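NAD(P)H-FMN oxidoreductase (Bacillus subtilis, PDB 5LVA) binds flavin mononucleotide and probably uses NAD(P)H as the electron source for reducing flavin or quinone acceptors. Local coordinates at residues 59-65 with 100-106; 3-9 with 31-37; 42-46 with 74-78. All blocks are in the same frame, centred on the assembly; numbering follows the deposited sequence.

Interaction 1. Residues 59-65 with 100-106. With FMN (flavin mononucleotide), chain C.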
loop_
_atom_site.group_PDB
_atom_site.type_symbol
_atom_site.label_atom_id
_atom_site.label_comp_id
_atom_site.label_asym_id
_atom_site.label_seq_id
_atom_site.Cartn_x
_atom_site.Cartn_y
_atom_site.Cartn_z
ATOM N N ARG A 59 5.748 2.420 10.580
ATOM C CA ARG A 59 4.554 2.064 9.843
ATOM C C ARG A 59 4.899 1.831 8.382
ATOM O O ARG A 59 5.631 2.603 7.794
ATOM C CB ARG A 59 3.502 3.161 9.964
ATOM C CG ARG A 59 2.222 2.856 9.210
ATOM C CD ARG A 59 1.279 4.030 9.203
ATOM N NE ARG A 59 0.723 4.274 10.522
ATOM C CZ ARG A 59 -0.261 5.128 10.771
ATOM N NH1 ARG A 59 -0.798 5.830 9.786
ATOM N NH2 ARG A 59 -0.707 5.280 12.013
ATOM N N ILE A 60 4.367 0.765 7.798
ATOM C CA ILE A 60 4.597 0.470 6.392
ATOM C C ILE A 60 3.302 0.535 5.590
ATOM O O ILE A 60 2.322 -0.125 5.918
ATOM C CB ILE A 60 5.227 -0.898 6.221
ATOM C CG1 ILE A 60 6.394 -1.026 7.187
ATOM C CG2 ILE A 60 5.685 -1.085 4.788
ATOM C CD1 ILE A 60 7.093 -2.308 7.098
ATOM N N VAL A 61 3.314 1.354 4.544
ATOM C CA VAL A 61 2.137 1.597 3.724
ATOM C C VAL A 61 2.334 1.058 2.327
ATOM O O VAL A 61 3.234 1.480 1.626
ATOM C CB VAL A 61 1.820 3.093 3.640
ATOM C CG1 VAL A 61 0.669 3.339 2.708
ATOM C CG2 VAL A 61 1.521 3.647 5.019
ATOM N N PHE A 62 1.494 0.119 1.925
ATOM C CA PHE A 62 1.545 -0.406 0.570
ATOM C C PHE A 62 0.547 0.345 -0.297
ATOM O O PHE A 62 -0.659 0.242 -0.093
ATOM C CB PHE A 62 1.261 -1.906 0.561
ATOM C CG PHE A 62 2.235 -2.711 1.374
ATOM C CD1 PHE A 62 2.044 -2.893 2.735
ATOM C CD2 PHE A 62 3.347 -3.276 0.782
ATOM C CE1 PHE A 62 2.946 -3.631 3.486
ATOM C CE2 PHE A 62 4.256 -4.007 1.523
ATOM C CZ PHE A 62 4.049 -4.192 2.876
ATOM N N GLN A 63 1.059 1.131 -1.242
ATOM C CA GLN A 63 0.221 1.944 -2.108
ATOM C C GLN A 63 0.226 1.389 -3.515
ATOM O O GLN A 63 1.279 1.212 -4.104
ATOM C CB GLN A 63 0.690 3.392 -2.110
ATOM C CG GLN A 63 -0.200 4.320 -2.907
ATOM C CD GLN A 63 0.316 5.747 -2.980
ATOM O OE1 GLN A 63 1.028 6.218 -2.102
ATOM N NE2 GLN A 63 -0.061 6.443 -4.033
ATOM N N PHE A 64 -0.953 1.115 -4.059
ATOM C CA PHE A 64 -1.041 0.546 -5.391
ATOM C C PHE A 64 -2.414 0.747 -5.975
ATOM O O PHE A 64 -3.345 1.044 -5.254
ATOM C CB PHE A 64 -0.685 -0.947 -5.367
ATOM C CG PHE A 64 -1.489 -1.775 -4.383
ATOM C CD1 PHE A 64 -1.051 -1.948 -3.082
ATOM C CD2 PHE A 64 -2.658 -2.410 -4.779
ATOM C CE1 PHE A 64 -1.765 -2.709 -2.207
ATOM C CE2 PHE A 64 -3.372 -3.171 -3.905
ATOM C CZ PHE A 64 -2.933 -3.323 -2.615
ATOM N N PRO A 65 -2.540 0.635 -7.301
ATOM C CA PRO A 65 -3.884 0.589 -7.864
ATOM C C PRO A 65 -4.445 -0.817 -7.751
ATOM O O PRO A 65 -3.683 -1.778 -7.807
ATOM C CB PRO A 65 -3.668 0.976 -9.324
ATOM C CG PRO A 65 -2.308 0.493 -9.618
ATOM C CD PRO A 65 -1.518 0.744 -8.357
ATOM N N GLU A 100 3.132 -1.020 12.334
ATOM C CA GLU A 100 1.833 -0.865 11.698
ATOM C C GLU A 100 1.899 -1.197 10.215
ATOM O O GLU A 100 2.930 -1.019 9.572
ATOM C CB GLU A 100 1.299 0.552 11.908
ATOM C CG GLU A 100 0.856 0.830 13.329
ATOM C CD GLU A 100 0.551 2.299 13.595
ATOM O OE1 GLU A 100 1.286 3.177 13.094
ATOM O OE2 GLU A 100 -0.418 2.577 14.332
ATOM N N PHE A 101 0.777 -1.673 9.689
ATOM C CA PHE A 101 0.670 -2.193 8.339
ATOM C C PHE A 101 -0.599 -1.611 7.753
ATOM O O PHE A 101 -1.667 -1.834 8.281
ATOM C CB PHE A 101 0.629 -3.724 8.391
ATOM C CG PHE A 101 0.520 -4.424 7.051
ATOM C CD1 PHE A 101 -0.566 -4.228 6.211
ATOM C CD2 PHE A 101 1.458 -5.389 6.696
ATOM C CE1 PHE A 101 -0.661 -4.910 5.017
ATOM C CE2 PHE A 101 1.355 -6.088 5.503
ATOM C CZ PHE A 101 0.305 -5.841 4.666
ATOM N N MET A 102 -0.506 -0.854 6.673
ATOM C CA MET A 102 -1.732 -0.404 6.051
ATOM C C MET A 102 -1.651 -0.414 4.524
ATOM O O MET A 102 -0.579 -0.435 3.935
ATOM C CB MET A 102 -2.126 0.975 6.585
ATOM C CG MET A 102 -1.623 2.178 5.848
ATOM S SD MET A 102 -2.674 3.621 6.186
ATOM C CE MET A 102 -4.078 3.115 5.241
ATOM N N VAL A 103 -2.819 -0.456 3.904
ATOM C CA VAL A 103 -2.938 -0.502 2.463
ATOM C C VAL A 103 -3.585 0.779 1.988
ATOM O O VAL A 103 -4.547 1.226 2.571
ATOM C CB VAL A 103 -3.781 -1.732 1.999
ATOM C CG1 VAL A 103 -4.123 -1.640 0.509
ATOM C CG2 VAL A 103 -3.045 -3.007 2.296
ATOM N N ALA A 104 -3.048 1.371 0.933
ATOM C CA ALA A 104 -3.699 2.508 0.288
ATOM C C ALA A 104 -3.954 2.140 -1.156
ATOM O O ALA A 104 -3.029 1.988 -1.925
ATOM C CB ALA A 104 -2.847 3.767 0.392
ATOM N N VAL A 105 -5.211 1.989 -1.526
ATOM C CA VAL A 105 -5.522 1.396 -2.808
ATOM C C VAL A 105 -6.563 2.227 -3.538
ATOM O O VAL A 105 -7.484 2.774 -2.944
ATOM C CB VAL A 105 -6.004 -0.074 -2.633
ATOM C CG1 VAL A 105 -7.244 -0.146 -1.754
ATOM C CG2 VAL A 105 -6.264 -0.731 -3.964
ATOM N N SER A 106 -6.374 2.366 -4.835
ATOM C CA SER A 106 -7.317 3.093 -5.647
ATOM C C SER A 106 -8.063 2.112 -6.546
ATOM O O SER A 106 -7.484 1.149 -7.033
ATOM C CB SER A 106 -6.593 4.157 -6.466
ATOM O OG SER A 106 -5.619 3.556 -7.290
HETATM N N1 FMN C . -10.571 -1.188 -10.851
HETATM C C2 FMN C . -11.410 -1.835 -9.965
HETATM O O2 FMN C . -12.250 -1.204 -9.332
HETATM N N3 FMN C . -11.313 -3.190 -9.768
HETATM C C4 FMN C . -10.390 -3.924 -10.456
HETATM O O4 FMN C . -10.336 -5.130 -10.244
HETATM C C4A FMN C . -9.539 -3.281 -11.361
HETATM N N5 FMN C . -8.601 -3.993 -12.063
HETATM C C5A FMN C . -7.759 -3.368 -12.952
HETATM C C6 FMN C . -6.820 -4.120 -13.642
HETATM C C7 FMN C . -5.948 -3.529 -14.531
HETATM C C7M FMN C . -4.942 -4.377 -15.260
HETATM C C8 FMN C . -6.031 -2.150 -14.736
HETATM C C8M FMN C . -5.104 -1.459 -15.690
HETATM C C9 FMN C . -6.975 -1.401 -14.045
HETATM C C9A FMN C . -7.837 -2.000 -13.142
HETATM N N10 FMN C . -8.789 -1.264 -12.446
HETATM C C10 FMN C . -9.632 -1.909 -11.554
HETATM C "C1'" FMN C . -8.866 0.228 -12.607
HETATM C "C2'" FMN C . -7.780 0.752 -11.634
HETATM O "O2'" FMN C . -8.041 0.344 -10.295
HETATM C "C3'" FMN C . -7.454 2.253 -11.720
HETATM O "O3'" FMN C . -6.913 2.438 -13.005
HETATM C "C4'" FMN C . -6.441 2.664 -10.635
HETATM O "O4'" FMN C . -6.964 2.315 -9.390
HETATM C "C5'" FMN C . -6.053 4.128 -10.464
HETATM O "O5'" FMN C . -5.161 4.505 -11.478
HETATM P P FMN C . -3.823 5.393 -11.358
HETATM O O1P FMN C . -2.877 4.640 -12.220
HETATM O O2P FMN C . -4.123 6.761 -11.869
HETATM O O3P FMN C . -3.187 5.514 -10.019
#

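Interaction 2. Residues 3-9 with 31-37. With FMN (flavin mononucleotide), chain C.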
loop_
_atom_site.group_PDB
_atom_site.type_symbol
_atom_site.label_atom_id
_atom_site.label_comp_id
_atom_site.label_asym_id
_atom_site.label_seq_id
_atom_site.Cartn_x
_atom_site.Cartn_y
_atom_site.Cartn_z
ATOM N N VAL A 3 7.166 6.843 8.662
ATOM C CA VAL A 3 6.278 6.126 7.769
ATOM C C VAL A 3 6.915 5.791 6.435
ATOM O O VAL A 3 7.303 6.674 5.687
ATOM C CB VAL A 3 5.003 6.930 7.513
ATOM C CG1 VAL A 3 4.064 6.152 6.631
ATOM C CG2 VAL A 3 4.332 7.301 8.830
ATOM N N LEU A 4 7.003 4.501 6.139
ATOM C CA LEU A 4 7.522 4.026 4.868
ATOM C C LEU A 4 6.372 3.782 3.890
ATOM O O LEU A 4 5.505 2.962 4.153
ATOM C CB LEU A 4 8.337 2.755 5.086
ATOM C CG LEU A 4 9.015 2.088 3.895
ATOM C CD1 LEU A 4 10.096 2.973 3.294
ATOM C CD2 LEU A 4 9.598 0.771 4.322
ATOM N N VAL A 5 6.336 4.519 2.785
ATOM C CA VAL A 5 5.296 4.325 1.782
ATOM C C VAL A 5 5.881 3.629 0.581
ATOM O O VAL A 5 6.636 4.224 -0.185
ATOM C CB VAL A 5 4.648 5.650 1.300
ATOM C CG1 VAL A 5 3.557 5.367 0.283
ATOM C CG2 VAL A 5 4.084 6.455 2.457
ATOM N N LEU A 6 5.528 2.365 0.411
ATOM C CA LEU A 6 5.976 1.615 -0.741
ATOM C C LEU A 6 4.942 1.692 -1.852
ATOM O O LEU A 6 3.903 1.063 -1.765
ATOM C CB LEU A 6 6.247 0.171 -0.345
ATOM C CG LEU A 6 7.126 0.029 0.900
ATOM C CD1 LEU A 6 7.279 -1.417 1.304
ATOM C CD2 LEU A 6 8.470 0.629 0.622
ATOM N N ALA A 7 5.223 2.472 -2.896
ATOM C CA ALA A 7 4.263 2.642 -3.983
ATOM C C ALA A 7 4.538 1.666 -5.103
ATOM O O ALA A 7 5.664 1.544 -5.558
ATOM C CB ALA A 7 4.282 4.055 -4.495
ATOM N N PHE A 8 3.498 0.957 -5.533
ATOM C CA PHE A 8 3.632 -0.029 -6.591
ATOM C C PHE A 8 2.729 0.293 -7.776
ATOM O O PHE A 8 1.575 -0.122 -7.830
ATOM C CB PHE A 8 3.315 -1.435 -6.080
ATOM C CG PHE A 8 4.288 -1.965 -5.057
ATOM C CD1 PHE A 8 4.155 -1.643 -3.718
ATOM C CD2 PHE A 8 5.298 -2.832 -5.432
ATOM C CE1 PHE A 8 5.021 -2.147 -2.774
ATOM C CE2 PHE A 8 6.171 -3.338 -4.487
ATOM C CZ PHE A 8 6.035 -2.992 -3.157
ATOM N N HIS A 9 3.274 1.031 -8.724
ATOM C CA HIS A 9 2.581 1.381 -9.932
ATOM C C HIS A 9 3.556 1.237 -11.094
ATOM O O HIS A 9 4.658 1.753 -11.044
ATOM C CB HIS A 9 2.036 2.794 -9.842
ATOM C CG HIS A 9 1.085 3.139 -10.937
ATOM N ND1 HIS A 9 1.418 3.040 -12.271
ATOM C CD2 HIS A 9 -0.189 3.580 -10.901
ATOM C CE1 HIS A 9 0.389 3.405 -13.007
ATOM N NE2 HIS A 9 -0.602 3.737 -12.201
ATOM N N ILE A 31 7.956 10.936 6.391
ATOM C CA ILE A 31 7.597 10.109 5.254
ATOM C C ILE A 31 8.796 9.767 4.394
ATOM O O ILE A 31 9.538 10.639 3.972
ATOM C CB ILE A 31 6.558 10.787 4.346
ATOM C CG1 ILE A 31 5.306 11.158 5.121
ATOM C CG2 ILE A 31 6.174 9.857 3.229
ATOM C CD1 ILE A 31 4.550 9.977 5.571
ATOM N N THR A 32 8.964 8.480 4.138
ATOM C CA THR A 32 9.871 7.982 3.122
ATOM C C THR A 32 9.045 7.409 1.976
ATOM O O THR A 32 8.510 6.316 2.097
ATOM C CB THR A 32 10.779 6.895 3.683
ATOM O OG1 THR A 32 11.334 7.339 4.918
ATOM C CG2 THR A 32 11.872 6.534 2.723
ATOM N N LEU A 33 8.913 8.133 0.874
ATOM C CA LEU A 33 8.152 7.598 -0.246
ATOM C C LEU A 33 9.097 6.940 -1.225
ATOM O O LEU A 33 10.196 7.409 -1.437
ATOM C CB LEU A 33 7.319 8.680 -0.933
ATOM C CG LEU A 33 6.335 8.108 -1.958
ATOM C CD1 LEU A 33 4.989 8.786 -1.850
ATOM C CD2 LEU A 33 6.856 8.250 -3.365
ATOM N N ARG A 34 8.672 5.818 -1.782
ATOM C CA ARG A 34 9.476 5.084 -2.736
ATOM C C ARG A 34 8.608 4.615 -3.892
ATOM O O ARG A 34 7.449 4.273 -3.715
ATOM C CB ARG A 34 10.167 3.899 -2.073
ATOM C CG ARG A 34 11.195 4.279 -1.047
ATOM C CD ARG A 34 11.846 3.051 -0.433
ATOM N NE ARG A 34 12.637 2.312 -1.405
ATOM C CZ ARG A 34 12.690 0.988 -1.477
ATOM N NH1 ARG A 34 11.990 0.253 -0.632
ATOM N NH2 ARG A 34 13.432 0.398 -2.400
ATOM N N ASP A 35 9.199 4.625 -5.078
ATOM C CA ASP A 35 8.568 4.187 -6.304
ATOM C C ASP A 35 9.277 2.924 -6.718
ATOM O O ASP A 35 10.339 2.973 -7.353
ATOM C CB ASP A 35 8.686 5.274 -7.374
ATOM C CG ASP A 35 8.069 4.884 -8.699
ATOM O OD1 ASP A 35 7.757 3.708 -8.929
ATOM O OD2 ASP A 35 7.907 5.781 -9.532
ATOM N N LEU A 36 8.702 1.784 -6.374
ATOM C CA LEU A 36 9.438 0.540 -6.511
ATOM C C LEU A 36 9.649 0.078 -7.944
ATOM O O LEU A 36 10.696 -0.466 -8.248
ATOM C CB LEU A 36 8.754 -0.549 -5.703
ATOM C CG LEU A 36 9.276 -0.392 -4.280
ATOM C CD1 LEU A 36 8.247 0.271 -3.389
ATOM C CD2 LEU A 36 9.750 -1.691 -3.738
ATOM N N TYR A 37 8.683 0.306 -8.825
ATOM C CA TYR A 37 8.861 -0.046 -10.227
ATOM C C TYR A 37 9.972 0.785 -10.849
ATOM O O TYR A 37 10.678 0.336 -11.741
ATOM C CB TYR A 37 7.563 0.144 -11.010
ATOM C CG TYR A 37 6.698 -1.086 -11.075
ATOM C CD1 TYR A 37 6.951 -2.077 -11.996
ATOM C CD2 TYR A 37 5.633 -1.256 -10.212
ATOM C CE1 TYR A 37 6.177 -3.197 -12.062
ATOM C CE2 TYR A 37 4.845 -2.379 -10.275
ATOM C CZ TYR A 37 5.122 -3.347 -11.197
ATOM O OH TYR A 37 4.339 -4.465 -11.259
HETATM N N1 FMN C . -10.571 -1.188 -10.851
HETATM C C2 FMN C . -11.410 -1.835 -9.965
HETATM O O2 FMN C . -12.250 -1.204 -9.332
HETATM N N3 FMN C . -11.313 -3.190 -9.768
HETATM C C4 FMN C . -10.390 -3.924 -10.456
HETATM O O4 FMN C . -10.336 -5.130 -10.244
HETATM C C4A FMN C . -9.539 -3.281 -11.361
HETATM N N5 FMN C . -8.601 -3.993 -12.063
HETATM C C5A FMN C . -7.759 -3.368 -12.952
HETATM C C6 FMN C . -6.820 -4.120 -13.642
HETATM C C7 FMN C . -5.948 -3.529 -14.531
HETATM C C7M FMN C . -4.942 -4.377 -15.260
HETATM C C8 FMN C . -6.031 -2.150 -14.736
HETATM C C8M FMN C . -5.104 -1.459 -15.690
HETATM C C9 FMN C . -6.975 -1.401 -14.045
HETATM C C9A FMN C . -7.837 -2.000 -13.142
HETATM N N10 FMN C . -8.789 -1.264 -12.446
HETATM C C10 FMN C . -9.632 -1.909 -11.554
HETATM C "C1'" FMN C . -8.866 0.228 -12.607
HETATM C "C2'" FMN C . -7.780 0.752 -11.634
HETATM O "O2'" FMN C . -8.041 0.344 -10.295
HETATM C "C3'" FMN C . -7.454 2.253 -11.720
HETATM O "O3'" FMN C . -6.913 2.438 -13.005
HETATM C "C4'" FMN C . -6.441 2.664 -10.635
HETATM O "O4'" FMN C . -6.964 2.315 -9.390
HETATM C "C5'" FMN C . -6.053 4.128 -10.464
HETATM O "O5'" FMN C . -5.161 4.505 -11.478
HETATM P P FMN C . -3.823 5.393 -11.358
HETATM O O1P FMN C . -2.877 4.640 -12.220
HETATM O O2P FMN C . -4.123 6.761 -11.869
HETATM O O3P FMN C . -3.187 5.514 -10.019
HETATM O O HOH W 1 6.234 1.938 -8.236
HETATM O O HOH W 2 6.626 3.530 -11.577
#

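Interaction 3. Residues 42-46 with 74-78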
loop_
_atom_site.group_PDB
_atom_site.type_symbol
_atom_site.label_atom_id
_atom_site.label_comp_id
_atom_site.label_asym_id
_atom_site.label_seq_id
_atom_site.Cartn_x
_atom_site.Cartn_y
_atom_site.Cartn_z
ATOM N N ASP A 42 13.831 -3.955 -13.647
ATOM C CA ASP A 42 13.896 -5.325 -14.110
ATOM C C ASP A 42 13.346 -6.264 -13.047
ATOM O O ASP A 42 13.547 -7.469 -13.113
ATOM C CB ASP A 42 15.330 -5.698 -14.488
ATOM C CG ASP A 42 16.279 -5.643 -13.308
ATOM O OD1 ASP A 42 15.942 -4.997 -12.287
ATOM O OD2 ASP A 42 17.367 -6.251 -13.407
ATOM N N GLU A 43 12.646 -5.685 -12.075
ATOM C CA GLU A 43 12.014 -6.414 -10.964
ATOM C C GLU A 43 12.993 -7.238 -10.135
ATOM O O GLU A 43 12.585 -8.157 -9.440
ATOM C CB GLU A 43 10.895 -7.319 -11.483
ATOM C CG GLU A 43 9.657 -6.559 -11.914
ATOM C CD GLU A 43 8.661 -7.423 -12.648
ATOM O OE1 GLU A 43 9.083 -8.436 -13.250
ATOM O OE2 GLU A 43 7.463 -7.078 -12.649
ATOM N N ALA A 44 14.280 -6.911 -10.205
ATOM C CA ALA A 44 15.273 -7.590 -9.383
ATOM C C ALA A 44 15.427 -6.854 -8.066
ATOM O O ALA A 44 16.071 -5.827 -8.009
ATOM C CB ALA A 44 16.591 -7.682 -10.098
ATOM N N ILE A 45 14.829 -7.395 -7.010
ATOM C CA ILE A 45 14.683 -6.673 -5.753
ATOM C C ILE A 45 15.882 -6.874 -4.840
ATOM O O ILE A 45 16.396 -7.970 -4.710
ATOM C CB ILE A 45 13.380 -7.102 -5.038
ATOM C CG1 ILE A 45 12.173 -6.737 -5.904
ATOM C CG2 ILE A 45 13.250 -6.455 -3.665
ATOM C CD1 ILE A 45 10.838 -7.046 -5.283
ATOM N N ASP A 46 16.342 -5.790 -4.240
ATOM C CA ASP A 46 17.405 -5.837 -3.256
ATOM C C ASP A 46 16.777 -6.182 -1.902
ATOM O O ASP A 46 16.292 -5.307 -1.186
ATOM C CB ASP A 46 18.139 -4.495 -3.224
ATOM C CG ASP A 46 19.433 -4.531 -2.430
ATOM O OD1 ASP A 46 19.487 -5.196 -1.376
ATOM O OD2 ASP A 46 20.396 -3.857 -2.860
ATOM N N LEU A 74 4.501 -6.678 -8.882
ATOM C CA LEU A 74 5.776 -6.430 -8.218
ATOM C C LEU A 74 5.626 -6.473 -6.696
ATOM O O LEU A 74 6.552 -6.846 -5.978
ATOM C CB LEU A 74 6.362 -5.092 -8.656
ATOM C CG LEU A 74 7.718 -4.767 -8.035
ATOM C CD1 LEU A 74 8.709 -5.890 -8.282
ATOM C CD2 LEU A 74 8.245 -3.441 -8.518
ATOM N N LEU A 75 4.450 -6.107 -6.206
ATOM C CA LEU A 75 4.167 -6.222 -4.783
ATOM C C LEU A 75 4.106 -7.683 -4.354
ATOM O O LEU A 75 4.674 -8.048 -3.333
ATOM C CB LEU A 75 2.872 -5.505 -4.424
ATOM C CG LEU A 75 2.365 -5.710 -2.989
ATOM C CD1 LEU A 75 3.450 -5.455 -1.964
ATOM C CD2 LEU A 75 1.177 -4.821 -2.717
ATOM N N LYS A 76 3.443 -8.519 -5.144
ATOM C CA LYS A 76 3.398 -9.952 -4.858
ATOM C C LYS A 76 4.800 -10.557 -4.780
ATOM O O LYS A 76 5.102 -11.332 -3.873
ATOM C CB LYS A 76 2.582 -10.697 -5.915
ATOM C CG LYS A 76 2.215 -12.099 -5.469
ATOM C CD LYS A 76 1.601 -12.039 -4.084
ATOM C CE LYS A 76 1.587 -13.369 -3.388
ATOM N NZ LYS A 76 2.895 -13.912 -2.989
ATOM N N LYS A 77 5.644 -10.193 -5.744
ATOM C CA LYS A 77 7.046 -10.584 -5.753
ATOM C C LYS A 77 7.811 -10.016 -4.562
ATOM O O LYS A 77 8.668 -10.682 -3.988
ATOM C CB LYS A 77 7.703 -10.132 -7.051
ATOM C CG LYS A 77 9.099 -10.641 -7.243
ATOM C CD LYS A 77 9.623 -10.218 -8.585
ATOM C CE LYS A 77 9.005 -11.026 -9.688
ATOM N NZ LYS A 77 9.618 -10.664 -11.000
ATOM N N TRP A 78 7.489 -8.783 -4.192
ATOM C CA TRP A 78 8.068 -8.174 -3.005
ATOM C C TRP A 78 7.771 -8.972 -1.737
ATOM O O TRP A 78 8.666 -9.222 -0.940
ATOM C CB TRP A 78 7.559 -6.749 -2.842
ATOM C CG TRP A 78 8.287 -5.952 -1.818
ATOM C CD1 TRP A 78 9.302 -5.073 -2.044
ATOM C CD2 TRP A 78 8.051 -5.941 -0.406
ATOM N NE1 TRP A 78 9.718 -4.524 -0.863
ATOM C CE2 TRP A 78 8.964 -5.038 0.158
ATOM C CE3 TRP A 78 7.155 -6.606 0.436
ATOM C CZ2 TRP A 78 9.009 -4.780 1.527
ATOM C CZ3 TRP A 78 7.208 -6.354 1.793
ATOM C CH2 TRP A 78 8.123 -5.445 2.322
HETATM O O HOH W 3 12.596 -11.078 -10.868
#

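Interaction 1. Residues 59-65 with 100-106
Phe62 CE1 sits over one face of the Phe101 ring, toward its rim, 3.6 Å from Phe101 CE2. The two ring planes meet obliquely, at 39°. The backbone carbonyl oxygen of Met102 sits at the edge of the Phe62 ring, near its plane, while Trp78 meets that ring edge-to-face. Phe64 also lies obliquely on its neighbours, Phe64 CZ being 3.7 Å from Val103 CG1 and Phe64 CE2 3.8 Å from Val105 CG2. The guanidinium of Arg59 meets Glu100 OE1 at its edge, in plane. Arg59 NE, 2.9 Å from Glu100 OE1, and Arg59 NH2 both donate to this one oxygen, from above the same face of the carboxylate, whose plane is turned 60° from the guanidinium. CG is anti to the backbone N (chi1 180°), and a bend at chi3 carries the group across to Glu100. NH2 also donates to the backbone O of Lys172. A leucine at Arg59 would probably leave the Glu100 carboxylate without this countercharge and the Lys172 carbonyl without its donor.

Both segments are neighbouring parallel strands of the flavodoxin-like sheet, linked through helix 73-82 as a beta-alpha-beta unit. Phe62 illustrates the register: Phe62 N donates to Met102 O, and Phe62 O accepts from Ala104 N at 2.8 Å. The last bond of the series, Ser106 N to Phe64 O, is weak. On the face shared by Arg59 and Glu100, Val61 CG2 lies alongside Met102 CG at 3.6 Å. Gln63, on that face too, turns its amide away from the partner strand to Tyr166 and Asn18. At the C-terminal ends the strands reach the FMN ribityl chain: Ser106 OG is hydrogen-bonded to FMN O4' at 2.8 Å, and Pro65 CB lies 3.5 Å from FMN C4'.

Interaction 2. Residues 3-9 with 31-37
The phosphate end of the FMN site lies just past strand 3-7, where the ring of Tyr37 meets the backbone carbonyl of His9. His9 NE2 donates to FMN O1P, with the phosphate at the edge of the imidazole in its plane; the modelled bond is very short, and at this resolution its exact length is doubtful. His9 ND1 accepts from Asn11 N, which fixes the rotation of the ring. On the backbone side, Tyr37 CD2 lies 3.3 Å from His9 O, the carbonyl meeting the phenol ring obliquely. Two waters fill in between the chains. One accepts from His9 N and from Tyr37 N, its oxygen 3.0 Å from Tyr37 N; the other donates to His9 O and to Asp35 OD1.

Behind this site the segments are parallel strands of the flavodoxin-like sheet, joined through helix 17-23 as its first beta-alpha-beta unit, with strand 31-35 at the sheet edge. Their axes run 14° apart. The bonds alternate: Thr32 N to Val3 O at 2.9 Å, Val5 N to Thr32 O, Arg34 N to Val5 O and Ala7 N to Arg34 O. Leu36 N carries the pattern into the following helix, reaching Ala7 O at 3.2 Å. Asp35 is the N-cap of helix 36-39, its OD1 accepting from Gln38 N.

Leu36 supplies the main apolar contact. Leu36 CD1 sits over one face of the Phe8 ring, 4.2 Å from the centroid and 21° off the normal, a CH-pi contact, and also touches Leu6 CB at 3.6 Å. Phe8 CG is anti to the carbonyl carbon (chi1 -66°), which brings the ring beneath that methyl. On the other face of the sheet, Ile31 CD1 meets Val3 CB at 3.6 Å. Arg34 runs alongside Leu6, and its guanidinium forms salt bridges with Glu50 and Glu39.

Interaction 3. Residues 42-46 with 74-78
Ile45 CD1 carries most of the apolar contact, meeting three residues of helix 73-82. Ile45 CD1 lies 3.9 Å from Leu74 CD1 and also touches Trp78 CA and CD1, with a looser approach to Lys77. The contact thus joins the loop between helix 36-39 and helix 47-56 to the helix that follows strand 59-65 in the flavodoxin-like fold. Ile45 reaches across because its chain is extended past CG1 (chi2 -177°), which sends CD1 toward the helix; the indole of Trp78 meets this methyl obliquely. Leu74 CD1 is shared with Glu43, Glu43 CG passing Leu74 CD1 at 3.8 Å as the two side chains slide by in opposite directions.

Beyond this apolar patch, Glu43 and Lys77 cross at about a right angle. Lys77 bends at chi3 and brings Lys77 NZ to Glu43 OE1 at 3.2 Å, a salt bridge whose hydrogen bond is weak. A water ties the same pair a second time, accepting from Lys77 NZ at 3.0 Å and donating to Glu43 O, so NZ is held to both the side chain and the backbone of Glu43.

Further out lie the groups that position these residues. Trp78 NE1 donates to Glu50 OE1 of helix 47-56, which fixes the rotation of the indole, and Leu74 N is hydrogen-bonded to Tyr37 OH. Asp46 is the N-cap of helix 47-56, its OD1 accepting from Lys49 N. At the start of segment 42-46 an Asx turn is closed by Ala44 N, which donates to Asp42 OD1 at 3.3 Å from above the carboxylate plane.

Interactions 1 and 2 lie in one five-stranded parallel sheet, their centres 9 Å apart, with strands 3-7 and 59-65 as direct neighbours. Interaction 2 closes in the chain before interaction 1 opens. Both touch FMN, interaction 2 at the phosphate through His9 and interaction 1 at the ribityl chain through Ser106 and Pro65, so the C-terminal ends of neighbouring strands build one flavin site. Interaction 3 is peripheral, centred 16 Å from interaction 1 and 13 Å from interaction 2. Its segments alternate with those of interaction 1, since helix 73-82 connects strands 59-65 and 100-106. Through Leu75 and Trp78 this helix packs on strands 59-65 and 3-7 and on the start of helix 36-39.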